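Side-chain contact in convulxin alpha (Crotalus durissus, PDB 1UMR), which activates platelets by binding the collagen receptor glycoprotein VI, as one subunit of a snake-venom C-type lectin-like toxin: residues Y9-H14 / A50-W55. Sequence-based numbering, arbitrary orientation.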
loop_
_atom_site.group_PDB
_atom_site.type_symbol
_atom_site.label_atom_id
_atom_site.label_comp_id
_atom_site.label_asym_id
_atom_site.label_seq_id
_atom_site.Cartn_x
_atom_site.Cartn_y
_atom_site.Cartn_z
ATOM N N TYR A 9 6.404 -51.939 22.463
ATOM C CA TYR A 9 7.515 -51.479 21.701
ATOM C C TYR A 9 7.940 -50.082 22.133
ATOM O O TYR A 9 7.071 -49.219 22.480
ATOM C CB TYR A 9 7.105 -51.449 20.257
ATOM C CG TYR A 9 6.869 -52.792 19.657
ATOM C CD1 TYR A 9 5.766 -53.589 20.089
ATOM C CD2 TYR A 9 7.748 -53.287 18.656
ATOM C CE1 TYR A 9 5.534 -54.857 19.520
ATOM C CE2 TYR A 9 7.559 -54.623 18.092
ATOM C CZ TYR A 9 6.434 -55.363 18.516
ATOM O OH TYR A 9 6.177 -56.592 18.008
ATOM N N TYR A 10 9.261 -49.891 22.088
ATOM C CA TYR A 10 9.969 -48.628 22.245
ATOM C C TYR A 10 10.161 -47.909 20.940
ATOM O O TYR A 10 10.794 -48.436 20.038
ATOM C CB TYR A 10 11.385 -48.796 22.902
ATOM C CG TYR A 10 11.826 -47.458 23.510
ATOM C CD1 TYR A 10 10.972 -46.711 24.355
ATOM C CD2 TYR A 10 12.998 -46.859 23.118
ATOM C CE1 TYR A 10 11.295 -45.505 24.838
ATOM C CE2 TYR A 10 13.350 -45.615 23.639
ATOM C CZ TYR A 10 12.502 -44.931 24.452
ATOM O OH TYR A 10 12.950 -43.685 24.924
ATOM N N TYR A 11 9.608 -46.696 20.835
ATOM C CA TYR A 11 9.799 -45.811 19.644
ATOM C C TYR A 11 9.861 -44.322 20.063
ATOM O O TYR A 11 9.057 -43.855 20.839
ATOM C CB TYR A 11 8.742 -45.996 18.583
ATOM C CG TYR A 11 8.922 -44.972 17.464
ATOM C CD1 TYR A 11 9.976 -45.074 16.583
ATOM C CD2 TYR A 11 8.140 -43.792 17.433
ATOM C CE1 TYR A 11 10.213 -44.083 15.546
ATOM C CE2 TYR A 11 8.387 -42.753 16.480
ATOM C CZ TYR A 11 9.407 -42.936 15.534
ATOM O OH TYR A 11 9.594 -41.988 14.590
ATOM N N ASP A 12 10.760 -43.591 19.423
ATOM C CA ASP A 12 11.189 -42.314 19.820
ATOM C C ASP A 12 11.255 -42.265 21.341
ATOM O O ASP A 12 12.226 -42.811 21.897
ATOM C CB ASP A 12 10.310 -41.262 19.185
ATOM C CG ASP A 12 10.866 -39.847 19.301
ATOM O OD1 ASP A 12 10.257 -39.076 18.605
ATOM O OD2 ASP A 12 11.869 -39.367 20.018
ATOM N N GLN A 13 10.321 -41.622 22.060
ATOM C CA GLN A 13 10.530 -41.682 23.510
ATOM C C GLN A 13 9.360 -42.266 24.274
ATOM O O GLN A 13 9.147 -41.907 25.440
ATOM C CB GLN A 13 10.926 -40.302 24.105
ATOM C CG GLN A 13 11.867 -39.491 23.241
ATOM C CD GLN A 13 12.000 -38.050 23.708
ATOM O OE1 GLN A 13 12.643 -37.750 24.808
ATOM N NE2 GLN A 13 11.432 -37.130 22.916
ATOM N N HIS A 14 8.605 -43.159 23.645
ATOM C CA HIS A 14 7.390 -43.657 24.290
ATOM C C HIS A 14 7.322 -45.160 24.112
ATOM O O HIS A 14 7.888 -45.695 23.164
ATOM C CB HIS A 14 6.170 -43.013 23.608
ATOM C CG HIS A 14 6.079 -41.518 23.794
ATOM N ND1 HIS A 14 5.373 -40.932 24.835
ATOM C CD2 HIS A 14 6.577 -40.493 23.049
ATOM C CE1 HIS A 14 5.577 -39.621 24.812
ATOM N NE2 HIS A 14 6.274 -39.329 23.716
ATOM N N ALA A 50 3.299 -41.857 12.892
ATOM C CA ALA A 50 2.233 -42.609 12.165
ATOM C C ALA A 50 2.808 -43.824 11.510
ATOM O O ALA A 50 2.261 -44.910 11.657
ATOM C CB ALA A 50 1.428 -41.724 11.051
ATOM N N ASP A 51 3.876 -43.637 10.726
ATOM C CA ASP A 51 4.678 -44.775 10.175
ATOM C C ASP A 51 4.972 -45.884 11.224
ATOM O O ASP A 51 4.556 -47.069 11.043
ATOM C CB ASP A 51 5.993 -44.255 9.596
ATOM C CG ASP A 51 6.722 -45.306 8.797
ATOM O OD1 ASP A 51 6.485 -45.436 7.599
ATOM O OD2 ASP A 51 7.548 -46.105 9.269
ATOM N N PHE A 52 5.569 -45.495 12.366
ATOM C CA PHE A 52 5.988 -46.516 13.339
ATOM C C PHE A 52 4.723 -47.221 13.872
ATOM O O PHE A 52 4.693 -48.443 13.977
ATOM C CB PHE A 52 6.722 -45.981 14.549
ATOM C CG PHE A 52 6.731 -46.991 15.658
ATOM C CD1 PHE A 52 7.661 -48.071 15.622
ATOM C CD2 PHE A 52 5.770 -46.935 16.674
ATOM C CE1 PHE A 52 7.596 -49.122 16.576
ATOM C CE2 PHE A 52 5.724 -47.894 17.673
ATOM C CZ PHE A 52 6.572 -49.062 17.614
ATOM N N VAL A 53 3.677 -46.458 14.225
ATOM C CA VAL A 53 2.498 -47.086 14.727
ATOM C C VAL A 53 1.846 -48.006 13.660
ATOM O O VAL A 53 1.301 -49.066 14.011
ATOM C CB VAL A 53 1.433 -46.097 15.245
ATOM C CG1 VAL A 53 0.252 -46.907 15.776
ATOM C CG2 VAL A 53 1.931 -45.278 16.387
ATOM N N ALA A 54 1.886 -47.623 12.386
ATOM C CA ALA A 54 1.174 -48.486 11.440
ATOM C C ALA A 54 1.904 -49.868 11.291
ATOM O O ALA A 54 1.313 -50.955 11.384
ATOM C CB ALA A 54 0.936 -47.752 10.051
ATOM N N TRP A 55 3.217 -49.790 11.164
ATOM C CA TRP A 55 4.041 -50.979 11.183
ATOM C C TRP A 55 3.734 -51.773 12.406
ATOM O O TRP A 55 3.369 -52.945 12.294
ATOM C CB TRP A 55 5.497 -50.558 11.093
ATOM C CG TRP A 55 6.452 -51.660 11.163
ATOM C CD1 TRP A 55 7.089 -52.331 10.088
ATOM C CD2 TRP A 55 6.978 -52.228 12.365
ATOM N NE1 TRP A 55 7.943 -53.286 10.601
ATOM C CE2 TRP A 55 7.895 -53.265 11.979
ATOM C CE3 TRP A 55 6.757 -51.988 13.741
ATOM C CZ2 TRP A 55 8.575 -54.059 12.924
ATOM C CZ3 TRP A 55 7.442 -52.766 14.683
ATOM C CH2 TRP A 55 8.328 -53.807 14.262
#
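Strand 9-11, which carries Tyr9 and Tyr11, runs nearly antiparallel to helix segment 50-55 (165° between their axes), with Tyr11 and Phe52 nearest at 7.4 Å between CA atoms. No hydrogen bond joins the two; aromatic side chains make the contact. The ring planes of Tyr11 and Phe52 are 4° from parallel but offset, because the two side chains run in opposite directions, and the rings barely overlap. Each ring instead receives the other's methylene in reciprocal CH-pi contacts: Tyr11 CB sits 3.5 Å from the Phe52 centroid, and Phe52 CB 3.8 Å from that of Tyr11. In both residues CG stands anti to the backbone N (chi1 175° in Tyr11), consistent with each CB lying over the other's ring face. Tyr9 CB meets Phe52 at its edge, 3.6 Å from CZ and near the ring plane. Tyr9 CE2 reaches the indole edge of exposed Trp55 at CZ3, 3.9 Å away, an oblique meeting with centroids 6.0 Å apart, while Tyr9 OH is hydrogen-bonded to Asn60 OD1. The contact lies at the surface of the C-type lectin-like fold, packing strand 9-11, an edge strand of the four-stranded sheet within this chain, against helix 47-60, with Tyr16 of the adjacent strand 14-20 packing against both Tyr11 and Phe52.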